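Local coordinates for protein alginate lyase (PDB 3NNB) that probably depolymerises the polysaccharide alginate by beta-elimination, breaking the glycosidic bonds between its uronic acid units, at residues Glu92-Leu96 and Asp97-Leu101; Thr237-Gln240 and Asp241-Met244; Asp337-Gln340 and Glu341-Cys344. All blocks are in the same frame, centred on the assembly; numbering follows the deposited sequence. Where two conformers were deposited one is given.

Overall arrangement
The three contacts are local ones, each on a single continuous run of chain, and they come in series: contact 1 leads from a 3-10 turn into helix 98-118, contact 2 from the end of helix 221-236 into helix 240-258, and contact 3 lies on helix 336-351. Their centres are about 31 Å (1 and 2), 26 Å (1 and 3) and 34 Å (2 and 3) apart, and none touches another; contacts 2 and 3 lie on opposite sides of the chain's centre. Contacts 1 and 2 span the entry into a helix; contact 3 lies wholly within the first turns of one. In a chain half helical with little strand, they mark separate helix starts spread over the fold.

Contact 1 of 3, residues Glu92-Leu96 and Asp97-Leu101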
ATOM      1  N   GLU A  92      -9.926  -3.407 -19.026  1.00  8.91           N
ATOM      2  CA  GLU A  92     -11.259  -2.836 -18.747  1.00 10.93           C
ATOM      3  C   GLU A  92     -11.340  -2.215 -17.396  1.00 10.81           C
ATOM      4  O   GLU A  92     -12.161  -1.366 -17.163  1.00 10.97           O
ATOM      5  CB  GLU A  92     -12.361  -3.919 -18.807  1.00 11.66           C
ATOM      6  CG  GLU A  92     -12.646  -4.399 -20.184  1.00 16.14           C
ATOM      7  CD  GLU A  92     -13.849  -5.305 -20.214  1.00 23.03           C
ATOM      8  OE1 GLU A  92     -13.907  -6.295 -19.466  1.00 12.94           O
ATOM      9  OE2 GLU A  92     -14.738  -5.045 -21.018  1.00 24.44           O
ATOM     10  N   LEU A  93     -10.507  -2.665 -16.469  1.00  9.68           N
ATOM     11  CA  LEU A  93     -10.559  -2.073 -15.123  1.00  8.57           C
ATOM     12  C   LEU A  93     -10.365  -0.555 -15.098  1.00 10.26           C
ATOM     13  O   LEU A  93     -10.848   0.136 -14.185  1.00  9.46           O
ATOM     14  CB  LEU A  93      -9.607  -2.796 -14.191  1.00  9.40           C
ATOM     15  CG  LEU A  93      -8.116  -2.484 -14.318  1.00 10.91           C
ATOM     16  CD1 LEU A  93      -7.748  -1.181 -13.553  1.00  8.38           C
ATOM     17  CD2 LEU A  93      -7.349  -3.675 -13.750  1.00  8.67           C
ATOM     18  N   ASP A  94      -9.724  -0.029 -16.139  1.00  9.30           N
ATOM     19  CA  ASP A  94      -9.417   1.397 -16.249  1.00 10.97           C
ATOM     20  C   ASP A  94     -10.667   2.251 -16.412  1.00 12.50           C
ATOM     21  O   ASP A  94     -10.616   3.453 -16.173  1.00 12.70           O
ATOM     22  CB  ASP A  94      -8.475   1.632 -17.429  1.00 11.75           C
ATOM     23  CG  ASP A  94      -8.011   3.067 -17.509  1.00 20.55           C
ATOM     24  OD1 ASP A  94      -7.434   3.537 -16.502  1.00 21.25           O
ATOM     25  OD2 ASP A  94      -8.239   3.720 -18.557  1.00 25.29           O
ATOM     26  N   LYS A  95     -11.788   1.638 -16.807  1.00 10.75           N
ATOM     27  CA  LYS A  95     -13.046   2.365 -17.007  1.00 11.06           C
ATOM     28  C   LYS A  95     -13.686   2.813 -15.692  1.00 10.49           C
ATOM     29  O   LYS A  95     -14.551   3.699 -15.681  1.00 13.05           O
ATOM     30  CB  LYS A  95     -14.073   1.490 -17.748  1.00 12.01           C
ATOM     31  CG  LYS A  95     -13.700   1.100 -19.167  1.00 24.13           C
ATOM     32  CD  LYS A  95     -14.777   0.108 -19.734  1.00 37.45           C
ATOM     33  CE  LYS A  95     -14.293  -0.719 -20.968  1.00 45.72           C
ATOM     34  NZ  LYS A  95     -15.061  -2.032 -21.119  1.00 39.43           N
ATOM     35  N   LEU A  96     -13.307   2.164 -14.604  1.00  9.36           N
ATOM     36  CA  LEU A  96     -13.924   2.415 -13.294  1.00  9.14           C
ATOM     37  C   LEU A  96     -12.983   3.293 -12.450  1.00 10.24           C
ATOM     38  O   LEU A  96     -12.267   4.106 -13.013  1.00  9.63           O
ATOM     39  CB  LEU A  96     -14.308   1.090 -12.660  1.00  7.61           C
ATOM     40  CG  LEU A  96     -15.247   0.227 -13.498  1.00  9.96           C
ATOM     41  CD1 LEU A  96     -15.647  -1.050 -12.742  1.00  9.67           C
ATOM     42  CD2 LEU A  96     -16.499   1.058 -13.894  1.00 11.14           C
ATOM     43  N   ASP A  97     -13.036   3.197 -11.119  1.00  8.52           N
ATOM     44  CA  ASP A  97     -12.373   4.171 -10.248  1.00  7.50           C
ATOM     45  C   ASP A  97     -10.928   3.881  -9.840  1.00  6.45           C
ATOM     46  O   ASP A  97     -10.257   4.748  -9.283  1.00  7.41           O
ATOM     47  CB  ASP A  97     -13.206   4.358  -8.964  1.00  6.79           C
ATOM     48  CG  ASP A  97     -14.548   5.024  -9.209  1.00  9.00           C
ATOM     49  OD1 ASP A  97     -14.624   5.837 -10.161  1.00  9.33           O
ATOM     50  OD2 ASP A  97     -15.491   4.737  -8.431  1.00  7.90           O
ATOM     51  N   ARG A  98     -10.473   2.650 -10.034  1.00  9.02           N
ATOM     52  CA  ARG A  98      -9.198   2.174  -9.420  1.00  8.03           C
ATOM     53  C   ARG A  98      -7.993   3.004  -9.835  1.00  7.58           C
ATOM     54  O   ARG A  98      -7.168   3.388  -8.975  1.00 10.02           O
ATOM     55  CB  ARG A  98      -8.910   0.712  -9.778  1.00  8.44           C
ATOM     56  CG  ARG A  98      -7.585   0.213  -9.287  1.00  9.25           C
ATOM     57  CD  ARG A  98      -7.548   0.195  -7.789  1.00 10.50           C
ATOM     58  NE  ARG A  98      -6.269  -0.281  -7.248  1.00 12.06           N
ATOM     59  CZ  ARG A  98      -5.223   0.502  -6.980  1.00 13.23           C
ATOM     60  NH1 ARG A  98      -5.259   1.787  -7.227  1.00 12.48           N
ATOM     61  NH2 ARG A  98      -4.124  -0.033  -6.437  1.00 15.16           N
ATOM     62  N   ASN A  99      -7.867   3.270 -11.127  1.00  8.54           N
ATOM     63  CA  ASN A  99      -6.698   4.034 -11.617  1.00  8.92           C
ATOM     64  C   ASN A  99      -6.760   5.504 -11.272  1.00  7.43           C
ATOM     65  O   ASN A  99      -5.733   6.109 -11.020  1.00 11.51           O
ATOM     66  CB  ASN A  99      -6.463   3.791 -13.119  1.00  8.38           C
ATOM     67  CG  ASN A  99      -5.970   2.343 -13.407  1.00 12.26           C
ATOM     68  OD1 ASN A  99      -5.469   1.667 -12.505  1.00 16.96           O
ATOM     69  ND2 ASN A  99      -6.118   1.885 -14.668  1.00 17.98           N
ATOM     70  N   LYS A 100      -7.950   6.075 -11.202  1.00  8.26           N
ATOM     71  CA  LYS A 100      -8.099   7.446 -10.737  1.00  8.24           C
ATOM     72  C   LYS A 100      -7.702   7.552  -9.261  1.00  9.32           C
ATOM     73  O   LYS A 100      -6.978   8.475  -8.868  1.00  9.17           O
ATOM     74  CB  LYS A 100      -9.524   7.977 -10.935  1.00 11.28           C
ATOM     75  CG  LYS A 100     -10.084   8.098 -12.375  1.00 16.82           C
ATOM     76  CD  LYS A 100      -9.193   8.770 -13.331  1.00 30.60           C
ATOM     77  CE  LYS A 100      -9.967   9.190 -14.637  1.00 37.83           C
ATOM     78  NZ  LYS A 100     -10.427  10.657 -14.613  1.00 24.42           N
ATOM     79  N   LEU A 101      -8.161   6.599  -8.441  1.00 10.78           N
ATOM     80  CA  LEU A 101      -7.773   6.576  -7.041  1.00  8.08           C
ATOM     81  C   LEU A 101      -6.238   6.472  -6.929  1.00  9.82           C
ATOM     82  O   LEU A 101      -5.629   7.156  -6.088  1.00  8.09           O
ATOM     83  CB  LEU A 101      -8.491   5.426  -6.312  1.00  9.64           C
ATOM     84  CG  LEU A 101      -8.235   5.401  -4.776  1.00  9.80           C
ATOM     85  CD1 LEU A 101      -9.476   4.975  -3.991  1.00 16.29           C
ATOM     86  CD2 LEU A 101      -7.033   4.489  -4.509  1.00 14.11           C
TER
HETATM   87  O   HOH W   1      -9.770   2.474 -13.120  1.00 21.92           O
HETATM   88  O   HOH W   2      -9.627   4.753 -13.192  1.00 35.28           O
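Asn99 reaches back from the first turn of its helix to Asp94 with a nearly straight hydrogen bond, ND2 to OD1 2.8 Å and 173° at the hydrogen. The acceptor lies in the plane of the amide, while the carboxylate is turned 39° against that plane and offers OD1 on its anti side. With Asp94 CG anti to the backbone N (chi1 -174°), the carboxylate swings towards the amide. Leu93 crosses this amide at about a right angle; its CD1, 3.6 Å from Asn99 ND2, touches the outer end of the amide and does not reach the Asp94 carboxylate. The contact spans the step from a 3-10 turn to the start of helix 98-118, a long helix of this mainly helical lyase, where two waters join the first helical N-H groups to carbonyls of 92-96. Water 1 accepts from Asn99 N at 2.9 Å and donates to Leu93 O at 2.8 Å; water 2 accepts from Lys100 N at 2.9 Å and donates to Leu96 O at 2.7 Å. Further out, Lys95 NZ forms a salt bridge with Glu92 OE2, Asp97 is tied down by Lys51 and the backbone N of Met64, and Leu93 and Leu96 rest on strand 64-66.

Contact 2 of 3, residues Thr237-Gln240 and Asp241-Met244; sequences TGNQ and DLAM
The side-chain amide of Asn239 lies with one face over the first turn of the next helix. Leu242 CB sits under that face, 3.5 Å from Asn239 CG and about as far from OD1 and ND2, and the methyl Leu242 CD2 fills in below the nitrogen end, 3.7 Å from Asn239 ND2. Leu242 N comes from the same side: it gives its hydrogen to Asn239 OD1 at 3.2 Å, rising 58° out of the carbonyl plane and so not along a lone pair. A water lies near the oxygen end, displaced to the other side of the amide plane; its bond to OD1 is weak, but it accepts from Asp241 N at 3.0 Å. With CG anti to the backbone N (chi1 -166°), the amide is carried forward over Leu242. The bond from Leu242 N to OD1 makes Asn239 the N-cap of helix 240-258. Replacing Asn239 by an alanine removes OD1 and the amide face, which would probably leave Leu242 N without its capping acceptor and uncover Leu242 CB. Just before Asn239, Gly238, with positive phi, is the C-prime residue of a Schellman motif that ends helix 221-236, where Asn239 N bonds back to Ala234 O and Gly238 N to Leu235 O, so one short connection closes a helix and opens the next. The following N-H groups find backbone carbonyls, Ala243 N meeting Asn239 O at 3.3 Å and the backbone N of Met244, a residue present as selenomethionine in this crystal, meeting Gln240 O at 2.8 Å. Beyond the cap, Leu242 leans on Val203 and Gln207 of helix 189-208, and Ala243 is buried against Thr231, Ala234 and Leu235 of helix 221-236.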
ATOM      1  N   THR A 237      -6.924   8.505  12.982  1.00 12.29           N
ATOM      2  CA  THR A 237      -8.173   9.022  13.547  1.00 12.96           C
ATOM      3  C   THR A 237      -8.175   9.087  15.089  1.00 17.77           C
ATOM      4  O   THR A 237      -9.184   9.384  15.669  1.00 16.94           O
ATOM      5  CB  THR A 237      -9.369   8.198  13.065  1.00 12.65           C
ATOM      6  OG1 THR A 237      -9.268   6.831  13.518  1.00 13.88           O
ATOM      7  CG2 THR A 237      -9.458   8.208  11.541  1.00 11.69           C
ATOM      8  N   GLY A 238      -7.039   8.826  15.726  1.00 15.30           N
ATOM      9  CA  GLY A 238      -6.904   8.959  17.185  1.00 17.34           C
ATOM     10  C   GLY A 238      -7.308   7.743  18.006  1.00 19.12           C
ATOM     11  O   GLY A 238      -7.431   7.822  19.229  1.00 24.35           O
ATOM     12  N   ASN A 239      -7.524   6.611  17.365  1.00 15.29           N
ATOM     13  CA  ASN A 239      -8.041   5.424  18.022  1.00 17.03           C
ATOM     14  C   ASN A 239      -6.878   4.486  18.316  1.00 17.15           C
ATOM     15  O   ASN A 239      -6.721   3.435  17.684  1.00 14.62           O
ATOM     16  CB  ASN A 239      -9.108   4.752  17.172  1.00 16.63           C
ATOM     17  CG  ASN A 239      -9.906   3.718  17.933  1.00 23.25           C
ATOM     18  OD1 ASN A 239      -9.530   3.306  19.033  1.00 24.19           O
ATOM     19  ND2 ASN A 239     -11.004   3.274  17.345  1.00 25.18           N
ATOM     20  N   GLN A 240      -6.050   4.901  19.266  1.00 19.25           N
ATOM     21  CA  GLN A 240      -4.821   4.156  19.576  1.00 18.82           C
ATOM     22  C   GLN A 240      -5.168   2.788  20.150  1.00 18.55           C
ATOM     23  O   GLN A 240      -4.425   1.811  19.956  1.00 16.60           O
ATOM     24  CB  GLN A 240      -3.878   4.991  20.485  1.00 18.88           C
ATOM     25  CG  GLN A 240      -2.453   4.365  20.714  1.00 22.94           C
ATOM     26  CD  GLN A 240      -1.534   5.239  21.605  1.00 21.84           C
ATOM     27  OE1 GLN A 240      -1.603   5.189  22.851  1.00 27.94           O
ATOM     28  NE2 GLN A 240      -0.638   5.977  20.972  1.00 19.23           N
ATOM     29  N   ASP A 241      -6.297   2.667  20.839  1.00 19.04           N
ATOM     30  CA  ASP A 241      -6.652   1.388  21.432  1.00 21.31           C
ATOM     31  C   ASP A 241      -6.959   0.345  20.382  1.00 20.44           C
ATOM     32  O   ASP A 241      -6.533  -0.795  20.522  1.00 15.84           O
ATOM     33  CB  ASP A 241      -7.829   1.504  22.421  1.00 25.65           C
ATOM     34  CG  ASP A 241      -7.457   2.232  23.721  1.00 25.57           C
ATOM     35  OD1 ASP A 241      -6.261   2.501  24.009  1.00 30.42           O
ATOM     36  OD2 ASP A 241      -8.403   2.555  24.461  1.00 32.07           O
ATOM     37  N   LEU A 242      -7.704   0.713  19.330  1.00 17.47           N
ATOM     38  CA  LEU A 242      -8.004  -0.225  18.258  1.00 14.42           C
ATOM     39  C   LEU A 242      -6.714  -0.638  17.544  1.00 11.54           C
ATOM     40  O   LEU A 242      -6.563  -1.797  17.172  1.00 13.34           O
ATOM     41  CB  LEU A 242      -8.967   0.385  17.221  1.00 12.81           C
ATOM     42  CG  LEU A 242      -9.363  -0.465  16.002  1.00 12.54           C
ATOM     43  CD1 LEU A 242      -9.942  -1.860  16.319  1.00 14.26           C
ATOM     44  CD2 LEU A 242     -10.412   0.323  15.127  1.00 13.16           C
ATOM     45  N   ALA A 243      -5.812   0.311  17.320  1.00 11.32           N
ATOM     46  CA  ALA A 243      -4.514   0.019  16.707  1.00 10.71           C
ATOM     47  C   ALA A 243      -3.728  -0.959  17.567  1.00 12.76           C
ATOM     48  O   ALA A 243      -3.218  -1.964  17.060  1.00 10.55           O
ATOM     49  CB  ALA A 243      -3.699   1.293  16.481  1.00  9.63           C
HETATM   50  N   MSE A 244      -3.664  -0.690  18.883  1.00 13.37           N
HETATM   51  CA  MSE A 244      -2.951  -1.583  19.813  0.60 14.23           C
HETATM   52  C   MSE A 244      -3.511  -3.016  19.794  1.00 13.58           C
HETATM   53  O   MSE A 244      -2.737  -3.995  19.738  1.00 13.14           O
HETATM   54  CB  MSE A 244      -2.979  -0.980  21.236  0.60 15.43           C
HETATM   55  CG  MSE A 244      -1.986  -1.570  22.204  0.60 16.99           C
HETATM   56 SE   MSE A 244      -0.162  -1.075  21.770  0.45 18.58          SE
HETATM   57  CE  MSE A 244      -0.223   0.830  22.140  0.60 15.73           C
TER
HETATM   58  O   HOH W   3      -8.063   4.828  21.811  1.00 26.87           O

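Contact 3 of 3, residues Asp337-Gln340 and Glu341-Cys344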
ATOM      1  N   ASP A 337      12.535  -9.401 -13.319  1.00 10.90           N
ATOM      2  CA  ASP A 337      13.569  -8.444 -12.926  1.00 10.48           C
ATOM      3  C   ASP A 337      13.056  -7.392 -11.965  1.00 10.24           C
ATOM      4  O   ASP A 337      13.731  -7.021 -10.974  1.00 10.34           O
ATOM      5  CB  ASP A 337      14.150  -7.766 -14.177  1.00 12.30           C
ATOM      6  CG  ASP A 337      14.954  -8.689 -15.036  1.00 20.12           C
ATOM      7  OD1 ASP A 337      15.342  -9.776 -14.604  1.00 18.55           O
ATOM      8  OD2 ASP A 337      15.235  -8.281 -16.166  1.00 26.30           O
ATOM      9  N   LYS A 338      11.858  -6.877 -12.212  1.00  9.15           N
ATOM     10  CA  LYS A 338      11.233  -5.918 -11.291  1.00 11.30           C
ATOM     11  C   LYS A 338      11.127  -6.464  -9.859  1.00 10.51           C
ATOM     12  O   LYS A 338      11.419  -5.736  -8.908  1.00 10.40           O
ATOM     13  CB  LYS A 338       9.862  -5.509 -11.824  1.00 11.28           C
ATOM     14  CG  LYS A 338       9.083  -4.564 -11.005  1.00 17.28           C
ATOM     15  CD  LYS A 338       7.653  -4.395 -11.615  1.00 19.87           C
ATOM     16  CE  LYS A 338       6.763  -3.575 -10.707  1.00 34.54           C
ATOM     17  NZ  LYS A 338       5.315  -3.730 -11.044  1.00 45.35           N
ATOM     18  N   LYS A 339      10.662  -7.709  -9.714  1.00  8.41           N
ATOM     19  CA  LYS A 339      10.534  -8.348  -8.376  1.00  8.48           C
ATOM     20  C   LYS A 339      11.856  -8.716  -7.741  1.00  9.57           C
ATOM     21  O   LYS A 339      11.988  -8.549  -6.528  1.00  9.38           O
ATOM     22  CB  LYS A 339       9.582  -9.534  -8.421  1.00  9.37           C
ATOM     23  CG  LYS A 339       8.152  -9.129  -8.811  1.00 12.23           C
ATOM     24  CD  LYS A 339       7.579  -8.001  -7.959  1.00 12.54           C
ATOM     25  CE  LYS A 339       6.227  -7.572  -8.498  1.00 12.89           C
ATOM     26  NZ  LYS A 339       5.700  -6.373  -7.728  1.00 14.28           N
ATOM     27  N   GLN A 340      12.866  -9.123  -8.548  1.00  8.99           N
ATOM     28  CA  GLN A 340      14.232  -9.238  -8.017  1.00  9.05           C
ATOM     29  C   GLN A 340      14.696  -7.910  -7.376  1.00  8.30           C
ATOM     30  O   GLN A 340      15.206  -7.903  -6.270  1.00  8.90           O
ATOM     31  CB  GLN A 340      15.196  -9.672  -9.118  1.00  8.47           C
ATOM     32  CG  GLN A 340      15.060 -11.149  -9.461  1.00  8.40           C
ATOM     33  CD  GLN A 340      15.738 -12.035  -8.429  1.00 11.23           C
ATOM     34  OE1 GLN A 340      16.779 -11.643  -7.883  1.00 14.57           O
ATOM     35  NE2 GLN A 340      15.185 -13.220  -8.170  1.00  9.13           N
ATOM     36  N   GLU A 341      14.502  -6.788  -8.079  1.00  8.15           N
ATOM     37  CA  GLU A 341      14.862  -5.493  -7.533  1.00  8.79           C
ATOM     38  C   GLU A 341      14.086  -5.188  -6.248  1.00 10.51           C
ATOM     39  O   GLU A 341      14.669  -4.783  -5.244  1.00  9.42           O
ATOM     40  CB  GLU A 341      14.654  -4.393  -8.570  1.00  9.41           C
ATOM     41  CG  GLU A 341      15.031  -3.040  -8.010  1.00 16.83           C
ATOM     42  CD  GLU A 341      14.862  -1.892  -9.007  1.00 28.44           C
ATOM     43  OE1 GLU A 341      14.079  -2.072  -9.955  1.00 29.94           O
ATOM     44  OE2 GLU A 341      15.488  -0.817  -8.823  1.00 24.03           O
ATOM     45  N   GLU A 342      12.787  -5.400  -6.254  1.00 10.79           N
ATOM     46  CA  GLU A 342      11.958  -5.203  -5.062  1.00 10.84           C
ATOM     47  C   GLU A 342      12.434  -6.028  -3.869  1.00 10.42           C
ATOM     48  O   GLU A 342      12.450  -5.533  -2.742  1.00  9.62           O
ATOM     49  CB  GLU A 342      10.499  -5.520  -5.356  1.00 10.53           C
ATOM     50  CG  GLU A 342       9.839  -4.498  -6.250  1.00 14.73           C
ATOM     51  CD  GLU A 342       8.288  -4.711  -6.384  1.00 17.36           C
ATOM     52  OE1 GLU A 342       7.664  -5.180  -5.420  1.00 21.85           O
ATOM     53  OE2 GLU A 342       7.728  -4.419  -7.457  1.00 23.37           O
ATOM     54  N   ALA A 343      12.839  -7.272  -4.124  1.00  8.88           N
ATOM     55  CA  ALA A 343      13.379  -8.128  -3.070  1.00  8.28           C
ATOM     56  C   ALA A 343      14.589  -7.487  -2.375  1.00  7.75           C
ATOM     57  O   ALA A 343      14.754  -7.611  -1.183  1.00  9.37           O
ATOM     58  CB  ALA A 343      13.731  -9.496  -3.640  1.00  7.57           C
ATOM     59  N   CYS A 344      15.468  -6.842  -3.161  1.00  9.29           N
ATOM     60  CA  CYS A 344      16.637  -6.174  -2.614  1.00  8.48           C
ATOM     61  C   CYS A 344      16.248  -5.025  -1.653  1.00  9.24           C
ATOM     62  O   CYS A 344      16.991  -4.729  -0.680  1.00  9.97           O
ATOM     63  CB  CYS A 344      17.489  -5.613  -3.763  1.00 10.73           C
ATOM     64  SG  CYS A 344      18.285  -6.898  -4.766  1.00 11.18           S
TER
HETATM   65  O   HOH W   4      11.361  -2.904  -8.827  1.00 19.23           O
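Lys339 and Glu342 carry the charged part of this contact, a salt bridge three residues apart on helix 336-351. Lys339 NZ reaches Glu342 OE2 at 2.8 Å, approaching on the syn side but 33° out of the carboxylate plane, and OE1 of the same carboxylate is 3.3 Å from NZ. The lysine is folded at chi2 (-53°), which lays its chain alongside the extended glutamate and brings CD and CE against the carboxylate too. Lys338 runs beside Glu342 from one turn back, fully extended, its CE 3.5 Å from Glu342 OE2; its NZ stays 4.4 Å from that oxygen, beyond salt-bridge range, and is paired with Glu335 instead.

Among the hydrogen bonds, four regular i to i+4 backbone links tie one turn to the next, from Glu341 N to Asp337 O through to Cys344 N to Gln340 O, the last the longest at 3.3 Å. A water adds a side-chain tether, donating to Lys338 O at 2.8 Å and to Glu341 OE1 at 3.1 Å, while Glu341 OE2 is taken by Thr369. Gln340 turns away to grip a loop, its OE1 accepting from Gly322 N and its NE2 donating to Tyr320 O.

Apolar packing joins the helix to its neighbours: Ala343 is buried against Ile321 and against Ile279 of helix 274-293, and Leu275 and Ile279 of that helix also touch the Lys339 side chain.

With one lysine bonded to Glu342 and another lying close beside it, the carboxylate would be expected to keep its negative charge, while the polar groups of Gln340 and Glu341 fasten the helix to the loops around it.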